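Local coordinates for protein glutamate racemase (Bacillus anthracis, PDB 2DWU) that belongs to the Asp/Glu/hydantoin racemase family, two-domain alpha/beta proteins, and holds D-glutamic acid in a pocket between its two parallel-sheet domains, at residues B[57-62]-B[86-91]; B[76-81]-B[98-103]; B[102-107]-B[132-137]; B[183-188]-B[207-212]. All coordinates share one frame; numbering follows the deposited sequence. Where two conformers were deposited one is given.

Interaction 1. Residues B[57-62]-B[86-91]; sequences FVFEMV and AALQEA
Leu88 lays its CD2 methyl over one face of the Phe59 ring, a CH-pi contact that joins helix 51-65 to helix 78-91 where both pack against the six-stranded parallel sheet of an alpha/beta domain. The segment axes stand 11.4 Å apart and run in roughly the same sense, 36° from parallel, so the Phe59 and Leu88 side chains span most of the gap. CD2 of Leu88 sits 3.5 Å above the mean plane of the Phe59 ring atoms, shifted from the ring centre toward the rim on the CE2 and CZ side. The Leu88 torsion chi1 of -72° sets CG beside its own backbone N and anti to the carbonyl carbon, and from CG the two methyls part toward different partners. CD2 also meets Val62 CG2 at 3.6 Å, with the two side chains sliding past each other in opposite directions. The Phe59 ring, besides its covered face, presents its edge to the second helix: Ala87 CB lies in the ring plane, 4.0 Å from Phe59 CE1, and Ala91 CB comes up near that plane, 4.2 Å from Phe59 CE2. The two alanines stand one helical turn apart on the same side of their helix, and the ring edge faces both methyls. No hydrogen bond crosses this contact. Deeper in, Val58 and Val62 also reach Leu13 of strand 9-14, while Leu88 rests on Val75 of strand 70-75. Val58, with CG1 anti to its backbone N (chi1 168°), brings that methyl to 3.8 Å from Leu88 CD1.

Interaction 2. Residues B[76-81]-B[98-103]; sequences ACNTAA and GVIHPG. With DGL (D-glutamic acid), chain H.
Val99 packs its two methyls against the loop before helix 78-91 and the first residue of that helix. Its CG1 is 3.4 Å from Ala76 O, while CG2 presses on the amide group of Asn78, 3.5 Å from Asn78 CG, the two side chains crossing at about a right angle. One helical turn farther on, Ala81 CB meets Ile100 CD1 at 4.1 Å. All the residues in these packing contacts are buried. They lie behind a helix start of the kind common in parallel alpha/beta folds, where the first N-H groups face a bound carboxylate. The hydrogen bonds go to the ligand. Asn78 holds OXT of D-glutamic acid twice, through its backbone N at 3.1 Å and through its side-chain ND2 at 3.2 Å. The other carboxylate oxygen, O, takes a bond from Thr79 N and a shorter one of 2.6 Å from Thr79 OG1. A capping bond completes the helix start. Cys77 is the N-cap: with SG anti to its own backbone N (chi1 178°), the sulfur accepts from Ala80 N at an N-H...S angle of 157°. The same SG lies 3.3 Å from N of D-glutamic acid.

Interaction 3. Residues B[102-107]-B[132-137]; sequences PGARAA and KALHEL
Leu134 reaches across to Ala104, its CD2 methyl 3.7 Å from Ala104 CB and 3.5 Å from Ala104 O. Beside it Ala104 CB meets Ala133 CB at 4.1 Å, where the segment axes are 9.1 Å apart and cross at -49°. At the other end of the patch Arg105 and Leu137 cross at about a right angle, Arg105 NH1 lying 3.9 Å from Leu137 CD1. No hydrogen bond joins the two segments; the contact is mostly apolar, with the Ala104 carbonyl oxygen and the guanidinium as its polar members. The Arg105 chain is extended to CD, then bends at chi3 (-48°), which turns NE out of line with the chain. Partners in the next shell hold the guanidinium. Its NH2 forms a salt bridge with Glu218, and its NH1 is hydrogen-bonded to Gln224 OE1 and Ser220 OG of the second subunit. The guanidinium thus ties helix 100-110 both to helix 211-226 of its own chain and to the dimer interface, where Leu137 also packs on Leu229 of the second subunit. Within the domain of the four-stranded parallel sheet, helix 100-110 packs on helix 129-137, touches helix 211-226 through Pro102 and Ala106, and lays Ala107 on Thr183 and Ile185 of strand 183-187 and on Ile209 of strand 207-210.

Interaction 4. Residues B[183-188]-B[207-212]; sequences TLILGC and TIISSA. With DGL (D-glutamic acid), chain H.
Leu184 and Leu186 pair in parallel with strand 207-210 through three backbone bonds: Leu184 N to Thr207 O (2.9 Å), Ile209 N to Leu184 O (2.9 Å) and Leu186 N to Ile209 O (2.8 Å). Together with helix 195-202 the strands form a beta-alpha-beta crossover unit, and 207-210 is the outermost strand of the four-stranded sheet within this chain. On the face turned to helix 195-202, Leu184 and Ile208 lie side by side, pointing the same way, and the Ile208 CG2 methyl meets Leu186 CD1 at 3.6 Å. On the other face Thr183 CG2 approaches Ile209 CD1. Ile208 and Ile209 were each modelled in two conformers, so their methyl contacts are less certain than the backbone bonds. At the end of the pairing Leu186 is the central residue of an inverse gamma turn, and strand 207-210 gives way to helix 211-226. Ser211 OG, set beside its own backbone N (chi1 -66°), donates to Leu186 O at 2.7 Å, approaching tilted 32° from the carbonyl plane. A water also donates to Leu186 O, at 2.9 Å, and to Cys188 O, while accepting from Ser211 N, so it stitches the start of the helix to the strand end. Beyond these bonds Cys188 turns away from the second segment, its SG anti to the backbone N (chi1 177°) and 3.6 Å from CB of D-glutamic acid.

Interactions 2 and 4 meet at the ligand: D-glutamic acid touches both, and Asn78 OD1 lies 3.2 Å from Ser211 OG, a probable hydrogen bond between the two domains that would have to share the Ser211 hydroxyl proton with Leu186 O. Interaction 1 uses the same helix 78-91 farther along and touches interaction 2 through Val58 CG2 and Ala80 CB, 3.7 Å apart; the Val58 side chain is about 10 Å from the ligand. Interactions 2 and 3 share Pro102 and Gly103 on helix 100-110, and His101 CD2 packs 3.7 Å from Ala133 CB. Interaction 3 in turn rests on interaction 4, Ala107 CB being 3.6 Å from Ile185 CD1. The centres of interactions 1 and 4 are 24 Å apart.

Interaction 1. Residues B[57-62]-B[86-91]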
loop_
_atom_site.group_PDB
_atom_site.type_symbol
_atom_site.label_atom_id
_atom_site.label_comp_id
_atom_site.label_asym_id
_atom_site.label_seq_id
_atom_site.Cartn_x
_atom_site.Cartn_y
_atom_site.Cartn_z
ATOM N N PHE B 57 28.595 -1.621 8.279
ATOM C CA PHE B 57 27.909 -2.587 9.143
ATOM C C PHE B 57 26.757 -3.298 8.425
ATOM O O PHE B 57 26.496 -4.486 8.665
ATOM C CB PHE B 57 27.310 -1.912 10.388
ATOM C CG PHE B 57 28.316 -1.258 11.292
ATOM C CD1 PHE B 57 29.679 -1.501 11.164
ATOM C CD2 PHE B 57 27.872 -0.436 12.328
ATOM C CE1 PHE B 57 30.595 -0.935 12.065
ATOM C CE2 PHE B 57 28.781 0.133 13.235
ATOM C CZ PHE B 57 30.143 -0.126 13.093
ATOM N N VAL B 58 26.019 -2.554 7.607
ATOM C CA VAL B 58 24.897 -3.133 6.881
ATOM C C VAL B 58 25.422 -4.156 5.875
ATOM O O VAL B 58 24.854 -5.241 5.732
ATOM C CB VAL B 58 24.091 -2.035 6.167
ATOM C CG1 VAL B 58 23.106 -2.659 5.165
ATOM C CG2 VAL B 58 23.323 -1.197 7.230
ATOM N N PHE B 59 26.508 -3.826 5.189
ATOM C CA PHE B 59 27.043 -4.795 4.245
ATOM C C PHE B 59 27.560 -6.052 4.935
ATOM O O PHE B 59 27.545 -7.134 4.338
ATOM C CB PHE B 59 28.100 -4.154 3.347
ATOM C CG PHE B 59 27.510 -3.525 2.113
ATOM C CD1 PHE B 59 27.238 -2.156 2.066
ATOM C CD2 PHE B 59 27.133 -4.316 1.028
ATOM C CE1 PHE B 59 26.598 -1.585 0.970
ATOM C CE2 PHE B 59 26.491 -3.757 -0.077
ATOM C CZ PHE B 59 26.219 -2.385 -0.108
ATOM N N GLU B 60 28.021 -5.928 6.177
ATOM C CA GLU B 60 28.455 -7.096 6.944
ATOM C C GLU B 60 27.217 -7.963 7.246
ATOM O O GLU B 60 27.284 -9.181 7.201
ATOM C CB GLU B 60 29.119 -6.684 8.265
ATOM C CG GLU B 60 30.413 -5.928 8.079
ATOM C CD GLU B 60 31.199 -5.772 9.363
ATOM O OE1 GLU B 60 30.627 -5.968 10.465
ATOM O OE2 GLU B 60 32.408 -5.443 9.275
ATOM N N MET B 61 26.080 -7.341 7.550
ATOM C CA MET B 61 24.876 -8.127 7.809
ATOM C C MET B 61 24.388 -8.790 6.525
ATOM O O MET B 61 23.865 -9.901 6.561
ATOM C CB MET B 61 23.743 -7.261 8.405
ATOM C CG MET B 61 23.961 -6.919 9.867
ATOM S SD MET B 61 22.560 -6.135 10.652
ATOM C CE MET B 61 22.734 -4.409 10.089
ATOM N N VAL B 62 24.537 -8.108 5.393
ATOM C CA VAL B 62 24.102 -8.696 4.123
ATOM C C VAL B 62 24.947 -9.942 3.823
ATOM O O VAL B 62 24.425 -10.940 3.327
ATOM C CB VAL B 62 24.217 -7.692 2.952
ATOM C CG1 VAL B 62 23.990 -8.405 1.602
ATOM C CG2 VAL B 62 23.179 -6.587 3.130
ATOM N N ALA B 86 20.340 2.767 -1.458
ATOM C CA ALA B 86 20.763 2.894 -2.853
ATOM C C ALA B 86 21.924 1.962 -3.160
ATOM O O ALA B 86 21.947 1.309 -4.212
ATOM C CB ALA B 86 21.163 4.341 -3.160
ATOM N N ALA B 87 22.877 1.891 -2.242
ATOM C CA ALA B 87 24.048 1.038 -2.439
ATOM C C ALA B 87 23.657 -0.432 -2.530
ATOM O O ALA B 87 24.198 -1.189 -3.351
ATOM C CB ALA B 87 25.027 1.246 -1.312
ATOM N N LEU B 88 22.714 -0.838 -1.687
ATOM C CA LEU B 88 22.251 -2.219 -1.678
ATOM C C LEU B 88 21.469 -2.585 -2.936
ATOM O O LEU B 88 21.662 -3.662 -3.497
ATOM C CB LEU B 88 21.371 -2.482 -0.450
ATOM C CG LEU B 88 22.076 -2.537 0.904
ATOM C CD1 LEU B 88 21.035 -2.612 2.015
ATOM C CD2 LEU B 88 23.003 -3.730 0.952
ATOM N N GLN B 89 20.591 -1.694 -3.379
ATOM C CA GLN B 89 19.778 -1.972 -4.551
ATOM C C GLN B 89 20.661 -2.102 -5.780
ATOM O O GLN B 89 20.352 -2.872 -6.690
ATOM C CB GLN B 89 18.726 -0.878 -4.738
ATOM C CG GLN B 89 17.724 -0.873 -3.587
ATOM C CD GLN B 89 16.611 0.141 -3.754
ATOM O OE1 GLN B 89 16.837 1.263 -4.224
ATOM N NE2 GLN B 89 15.400 -0.240 -3.342
ATOM N N GLU B 90 21.765 -1.369 -5.785
ATOM C CA GLU B 90 22.704 -1.429 -6.898
ATOM C C GLU B 90 23.496 -2.737 -6.840
ATOM O O GLU B 90 23.652 -3.426 -7.851
ATOM C CB GLU B 90 23.674 -0.244 -6.821
ATOM C CG GLU B 90 24.638 -0.095 -8.005
ATOM C CD GLU B 90 25.615 -1.258 -8.159
ATOM O OE1 GLU B 90 26.282 -1.630 -7.161
ATOM O OE2 GLU B 90 25.727 -1.795 -9.290
ATOM N N ALA B 91 23.990 -3.072 -5.652
ATOM C CA ALA B 91 24.806 -4.267 -5.457
ATOM C C ALA B 91 24.115 -5.624 -5.620
ATOM O O ALA B 91 24.698 -6.551 -6.190
ATOM C CB ALA B 91 25.480 -4.207 -4.093
#

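Interaction 2. Residues B[76-81]-B[98-103]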
loop_
_atom_site.group_PDB
_atom_site.type_symbol
_atom_site.label_atom_id
_atom_site.label_comp_id
_atom_site.label_asym_id
_atom_site.label_seq_id
_atom_site.Cartn_x
_atom_site.Cartn_y
_atom_site.Cartn_z
ATOM N N ALA B 76 14.987 -3.162 7.531
ATOM C CA ALA B 76 13.980 -2.772 8.501
ATOM C C ALA B 76 14.308 -1.504 9.287
ATOM O O ALA B 76 13.406 -0.849 9.849
ATOM C CB ALA B 76 13.749 -3.944 9.472
ATOM N N CYS B 77 15.590 -1.182 9.348
ATOM C CA CYS B 77 16.085 -0.021 10.093
ATOM C C CYS B 77 16.025 1.237 9.229
ATOM O O CYS B 77 16.608 1.257 8.155
ATOM C CB CYS B 77 17.535 -0.307 10.496
ATOM S SG CYS B 77 18.351 1.016 11.388
ATOM N N ASN B 78 15.321 2.273 9.704
ATOM C CA ASN B 78 15.218 3.507 8.929
ATOM C C ASN B 78 16.583 4.176 8.785
ATOM O O ASN B 78 16.868 4.754 7.735
ATOM C CB ASN B 78 14.217 4.482 9.593
ATOM C CG ASN B 78 12.802 3.907 9.655
ATOM O OD1 ASN B 78 11.872 4.322 8.890
ATOM N ND2 ASN B 78 12.599 2.989 10.555
ATOM N N THR B 79 17.416 4.112 9.833
ATOM C CA THR B 79 18.760 4.713 9.794
ATOM C C THR B 79 19.636 4.006 8.757
ATOM O O THR B 79 20.340 4.645 7.957
ATOM C CB THR B 79 19.435 4.612 11.186
ATOM O OG1 THR B 79 18.601 5.274 12.151
ATOM C CG2 THR B 79 20.819 5.263 11.170
ATOM N N ALA B 80 19.550 2.676 8.763
ATOM C CA ALA B 80 20.313 1.860 7.835
ATOM C C ALA B 80 19.812 2.103 6.414
ATOM O O ALA B 80 20.615 2.216 5.468
ATOM C CB ALA B 80 20.170 0.368 8.228
ATOM N N ALA B 81 18.491 2.218 6.245
ATOM C CA ALA B 81 17.961 2.455 4.908
ATOM C C ALA B 81 18.414 3.808 4.367
ATOM O O ALA B 81 18.788 3.929 3.196
ATOM C CB ALA B 81 16.442 2.365 4.889
ATOM N N GLY B 98 13.272 -1.062 1.427
ATOM C CA GLY B 98 13.635 -0.283 2.600
ATOM C C GLY B 98 12.355 0.184 3.272
ATOM O O GLY B 98 11.258 0.110 2.688
ATOM N N VAL B 99 12.492 0.712 4.477
ATOM C CA VAL B 99 11.315 1.147 5.237
ATOM C C VAL B 99 10.913 2.601 5.015
ATOM O O VAL B 99 9.835 3.015 5.456
ATOM C CB VAL B 99 11.504 0.927 6.768
ATOM C CG1 VAL B 99 11.352 -0.551 7.094
ATOM C CG2 VAL B 99 12.883 1.399 7.246
ATOM N N ILE B 100 11.752 3.355 4.318
ATOM C CA ILE B 100 11.474 4.784 4.090
ATOM C C ILE B 100 10.458 5.057 2.975
ATOM O O ILE B 100 9.450 5.720 3.227
ATOM C CB ILE B 100 12.800 5.542 3.824
ATOM C CG1 ILE B 100 13.664 5.475 5.089
ATOM C CG2 ILE B 100 12.532 7.017 3.375
ATOM C CD1 ILE B 100 15.005 6.161 4.968
ATOM N N HIS B 101 10.689 4.519 1.779
ATOM C CA HIS B 101 9.784 4.765 0.670
ATOM C C HIS B 101 8.354 4.286 0.904
ATOM O O HIS B 101 7.401 4.971 0.514
ATOM C CB HIS B 101 10.376 4.198 -0.626
ATOM C CG HIS B 101 11.592 4.942 -1.088
ATOM N ND1 HIS B 101 12.834 4.764 -0.517
ATOM C CD2 HIS B 101 11.745 5.905 -2.029
ATOM C CE1 HIS B 101 13.703 5.586 -1.087
ATOM N NE2 HIS B 101 13.067 6.290 -2.011
ATOM N N PRO B 102 8.166 3.119 1.540
ATOM C CA PRO B 102 6.789 2.677 1.776
ATOM C C PRO B 102 6.051 3.664 2.676
ATOM O O PRO B 102 4.857 3.914 2.473
ATOM C CB PRO B 102 6.959 1.301 2.456
ATOM C CG PRO B 102 8.206 0.794 1.830
ATOM C CD PRO B 102 9.129 2.047 1.842
ATOM N N GLY B 103 6.760 4.239 3.652
ATOM C CA GLY B 103 6.152 5.213 4.558
ATOM C C GLY B 103 5.785 6.505 3.818
ATOM O O GLY B 103 4.711 7.066 4.034
HETATM N N DGL H . 16.464 0.858 14.137
HETATM C CA DGL H . 16.825 2.310 14.201
HETATM C C DGL H . 16.005 3.084 13.229
HETATM O O DGL H . 16.313 4.215 12.872
HETATM C CB DGL H . 16.593 2.850 15.630
HETATM C CG DGL H . 17.780 2.380 16.504
HETATM C CD DGL H . 19.113 2.868 16.108
HETATM O OE1 DGL H . 19.483 4.036 16.241
HETATM O OE2 DGL H . 19.912 1.974 15.573
HETATM O OXT DGL H . 14.938 2.502 12.756
#

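Interaction 3. Residues B[102-107]-B[132-137]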
loop_
_atom_site.group_PDB
_atom_site.type_symbol
_atom_site.label_atom_id
_atom_site.label_comp_id
_atom_site.label_asym_id
_atom_site.label_seq_id
_atom_site.Cartn_x
_atom_site.Cartn_y
_atom_site.Cartn_z
ATOM N N PRO B 102 8.166 3.119 1.540
ATOM C CA PRO B 102 6.789 2.677 1.776
ATOM C C PRO B 102 6.051 3.664 2.676
ATOM O O PRO B 102 4.857 3.914 2.473
ATOM C CB PRO B 102 6.959 1.301 2.456
ATOM C CG PRO B 102 8.206 0.794 1.830
ATOM C CD PRO B 102 9.129 2.047 1.842
ATOM N N GLY B 103 6.760 4.239 3.652
ATOM C CA GLY B 103 6.152 5.213 4.558
ATOM C C GLY B 103 5.785 6.505 3.818
ATOM O O GLY B 103 4.711 7.066 4.034
ATOM N N ALA B 104 6.692 6.972 2.959
ATOM C CA ALA B 104 6.429 8.178 2.158
ATOM C C ALA B 104 5.213 7.952 1.256
ATOM O O ALA B 104 4.328 8.811 1.155
ATOM C CB ALA B 104 7.642 8.535 1.301
ATOM N N ARG B 105 5.168 6.786 0.612
ATOM C CA ARG B 105 4.062 6.478 -0.293
ATOM C C ARG B 105 2.714 6.491 0.450
ATOM O O ARG B 105 1.703 7.019 -0.046
ATOM C CB ARG B 105 4.312 5.101 -0.935
ATOM C CG ARG B 105 3.627 4.947 -2.288
ATOM C CD ARG B 105 3.861 3.521 -2.833
ATOM N NE ARG B 105 5.270 3.107 -2.752
ATOM C CZ ARG B 105 6.285 3.609 -3.464
ATOM N NH1 ARG B 105 6.091 4.576 -4.371
ATOM N NH2 ARG B 105 7.529 3.147 -3.252
ATOM N N ALA B 106 2.684 5.892 1.639
ATOM C CA ALA B 106 1.471 5.853 2.409
ATOM C C ALA B 106 1.070 7.268 2.876
ATOM O O ALA B 106 -0.122 7.590 2.984
ATOM C CB ALA B 106 1.661 4.902 3.631
ATOM N N ALA B 107 2.069 8.096 3.165
ATOM C CA ALA B 107 1.789 9.467 3.601
ATOM C C ALA B 107 1.065 10.227 2.484
ATOM O O ALA B 107 0.122 10.986 2.746
ATOM C CB ALA B 107 3.113 10.170 3.969
ATOM N N LYS B 132 13.276 13.835 0.113
ATOM C CA LYS B 132 13.607 13.488 -1.261
ATOM C C LYS B 132 12.648 12.448 -1.832
ATOM O O LYS B 132 12.220 12.570 -2.973
ATOM C CB LYS B 132 15.044 12.999 -1.365
ATOM C CG LYS B 132 16.028 14.128 -1.065
ATOM C CD LYS B 132 17.427 13.768 -1.426
ATOM C CE LYS B 132 17.991 12.692 -0.550
ATOM N NZ LYS B 132 19.357 12.299 -1.059
ATOM N N ALA B 133 12.289 11.438 -1.038
ATOM C CA ALA B 133 11.362 10.428 -1.535
ATOM C C ALA B 133 9.982 11.009 -1.786
ATOM O O ALA B 133 9.323 10.674 -2.786
ATOM C CB ALA B 133 11.260 9.264 -0.535
ATOM N N LEU B 134 9.526 11.840 -0.859
ATOM C CA LEU B 134 8.225 12.448 -1.001
ATOM C C LEU B 134 8.169 13.340 -2.235
ATOM O O LEU B 134 7.207 13.260 -3.007
ATOM C CB LEU B 134 7.871 13.250 0.252
ATOM C CG LEU B 134 7.440 12.351 1.436
ATOM C CD1 LEU B 134 7.512 13.121 2.768
ATOM C CD2 LEU B 134 6.020 11.860 1.148
ATOM N N HIS B 135 9.199 14.155 -2.430
ATOM C CA HIS B 135 9.200 15.067 -3.577
ATOM C C HIS B 135 9.361 14.389 -4.908
ATOM O O HIS B 135 8.919 14.924 -5.924
ATOM C CB HIS B 135 10.258 16.155 -3.375
ATOM C CG HIS B 135 9.821 17.203 -2.410
ATOM N ND1 HIS B 135 10.707 18.028 -1.754
ATOM C CD2 HIS B 135 8.589 17.545 -1.968
ATOM C CE1 HIS B 135 10.038 18.831 -0.942
ATOM N NE2 HIS B 135 8.752 18.560 -1.053
ATOM N N GLU B 136 9.945 13.199 -4.894
ATOM C CA GLU B 136 10.080 12.441 -6.134
ATOM C C GLU B 136 8.684 12.081 -6.625
ATOM O O GLU B 136 8.439 12.047 -7.823
ATOM C CB GLU B 136 10.883 11.171 -5.898
ATOM C CG GLU B 136 11.211 10.419 -7.181
ATOM C CD GLU B 136 12.170 9.257 -6.959
ATOM O OE1 GLU B 136 12.625 8.662 -7.962
ATOM O OE2 GLU B 136 12.472 8.933 -5.793
ATOM N N LEU B 137 7.762 11.797 -5.703
ATOM C CA LEU B 137 6.409 11.450 -6.112
ATOM C C LEU B 137 5.535 12.693 -6.307
ATOM O O LEU B 137 4.649 12.705 -7.157
ATOM C CB LEU B 137 5.771 10.525 -5.066
ATOM C CG LEU B 137 6.446 9.141 -4.993
ATOM C CD1 LEU B 137 6.008 8.453 -3.711
ATOM C CD2 LEU B 137 6.069 8.301 -6.198
#

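Interaction 4. Residues B[183-188]-B[207-212]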
loop_
_atom_site.group_PDB
_atom_site.type_symbol
_atom_site.label_atom_id
_atom_site.label_comp_id
_atom_site.label_asym_id
_atom_site.label_seq_id
_atom_site.Cartn_x
_atom_site.Cartn_y
_atom_site.Cartn_z
ATOM N N THR B 183 -0.406 14.583 8.661
ATOM C CA THR B 183 0.127 13.222 8.551
ATOM C C THR B 183 1.509 13.185 9.216
ATOM O O THR B 183 2.266 14.135 9.092
ATOM C CB THR B 183 0.267 12.871 7.038
ATOM O OG1 THR B 183 -1.021 12.983 6.408
ATOM C CG2 THR B 183 0.819 11.443 6.848
ATOM N N LEU B 184 1.835 12.105 9.936
ATOM C CA LEU B 184 3.141 11.984 10.583
ATOM C C LEU B 184 3.681 10.585 10.315
ATOM O O LEU B 184 3.021 9.595 10.634
ATOM C CB LEU B 184 3.036 12.172 12.109
ATOM C CG LEU B 184 4.375 11.856 12.805
ATOM C CD1 LEU B 184 5.326 13.002 12.581
ATOM C CD2 LEU B 184 4.160 11.595 14.300
ATOM N N ILE B 185 4.864 10.513 9.724
ATOM C CA ILE B 185 5.498 9.227 9.472
ATOM C C ILE B 185 6.393 8.857 10.654
ATOM O O ILE B 185 7.261 9.651 11.064
ATOM C CB ILE B 185 6.361 9.280 8.202
ATOM C CG1 ILE B 185 5.482 9.606 6.984
ATOM C CG2 ILE B 185 7.111 7.915 8.021
ATOM C CD1 ILE B 185 6.296 9.923 5.711
ATOM N N LEU B 186 6.167 7.680 11.238
ATOM C CA LEU B 186 7.034 7.202 12.319
ATOM C C LEU B 186 8.269 6.595 11.634
ATOM O O LEU B 186 8.313 5.384 11.347
ATOM C CB LEU B 186 6.306 6.133 13.136
ATOM C CG LEU B 186 4.996 6.552 13.774
ATOM C CD1 LEU B 186 4.456 5.400 14.663
ATOM C CD2 LEU B 186 5.215 7.812 14.634
ATOM N N GLY B 187 9.260 7.451 11.381
ATOM C CA GLY B 187 10.470 7.064 10.678
ATOM C C GLY B 187 11.570 6.395 11.483
ATOM O O GLY B 187 12.748 6.669 11.271
ATOM N N CYS B 188 11.163 5.487 12.355
ATOM C CA CYS B 188 12.096 4.756 13.207
ATOM C C CYS B 188 11.386 3.466 13.636
ATOM O O CYS B 188 10.187 3.475 13.919
ATOM C CB CYS B 188 12.434 5.590 14.443
ATOM S SG CYS B 188 13.531 4.745 15.635
ATOM N N THR B 207 -2.859 11.952 11.065
ATOM C CA THR B 207 -2.841 10.509 10.839
ATOM C C THR B 207 -1.416 9.977 10.977
ATOM O O THR B 207 -0.496 10.451 10.310
ATOM C CB THR B 207 -3.369 10.184 9.461
ATOM O OG1 THR B 207 -4.742 10.610 9.378
ATOM C CG2 THR B 207 -3.289 8.686 9.193
ATOM N N ILE B 208 -1.286 8.955 11.815
ATOM C CA ILE B 208 -0.015 8.305 12.094
ATOM C C ILE B 208 0.259 7.186 11.084
ATOM O O ILE B 208 -0.628 6.379 10.762
ATOM C CB ILE B 208 -0.029 7.717 13.531
ATOM C CG1 ILE B 208 -0.338 8.823 14.551
ATOM C CG2 ILE B 208 1.309 7.043 13.835
ATOM C CD1 ILE B 208 0.607 10.023 14.495
ATOM N N ILE B 209 1.488 7.154 10.578
ATOM C CA ILE B 209 1.904 6.139 9.618
ATOM C C ILE B 209 3.046 5.320 10.197
ATOM O O ILE B 209 4.072 5.856 10.626
ATOM C CB ILE B 209 2.343 6.778 8.297
ATOM C CG1 ILE B 209 1.136 7.466 7.658
ATOM C CG2 ILE B 209 2.935 5.720 7.356
ATOM C CD1 ILE B 209 1.391 7.942 6.285
ATOM N N SER B 210 2.847 4.009 10.217
ATOM C CA SER B 210 3.845 3.090 10.759
ATOM C C SER B 210 4.734 2.603 9.639
ATOM O O SER B 210 4.212 2.097 8.642
ATOM C CB SER B 210 3.157 1.854 11.351
ATOM O OG SER B 210 4.110 0.790 11.504
ATOM N N SER B 211 6.049 2.694 9.807
ATOM C CA SER B 211 6.958 2.203 8.759
ATOM C C SER B 211 6.734 0.700 8.590
ATOM O O SER B 211 6.772 0.181 7.482
ATOM C CB SER B 211 8.438 2.406 9.121
ATOM O OG SER B 211 8.770 3.782 9.179
ATOM N N ALA B 212 6.503 -0.003 9.695
ATOM C CA ALA B 212 6.337 -1.463 9.629
ATOM C C ALA B 212 5.127 -1.923 8.832
ATOM O O ALA B 212 5.234 -2.798 7.975
ATOM C CB ALA B 212 6.272 -2.032 11.048
HETATM N N DGL H . 16.464 0.858 14.137
HETATM C CA DGL H . 16.825 2.310 14.201
HETATM C C DGL H . 16.005 3.084 13.229
HETATM O O DGL H . 16.313 4.215 12.872
HETATM C CB DGL H . 16.593 2.850 15.630
HETATM C CG DGL H . 17.780 2.380 16.504
HETATM C CD DGL H . 19.113 2.868 16.108
HETATM O OE1 DGL H . 19.483 4.036 16.241
HETATM O OE2 DGL H . 19.912 1.974 15.573
HETATM O OXT DGL H . 14.938 2.502 12.756
HETATM O O HOH W 1 7.573 2.749 12.282
#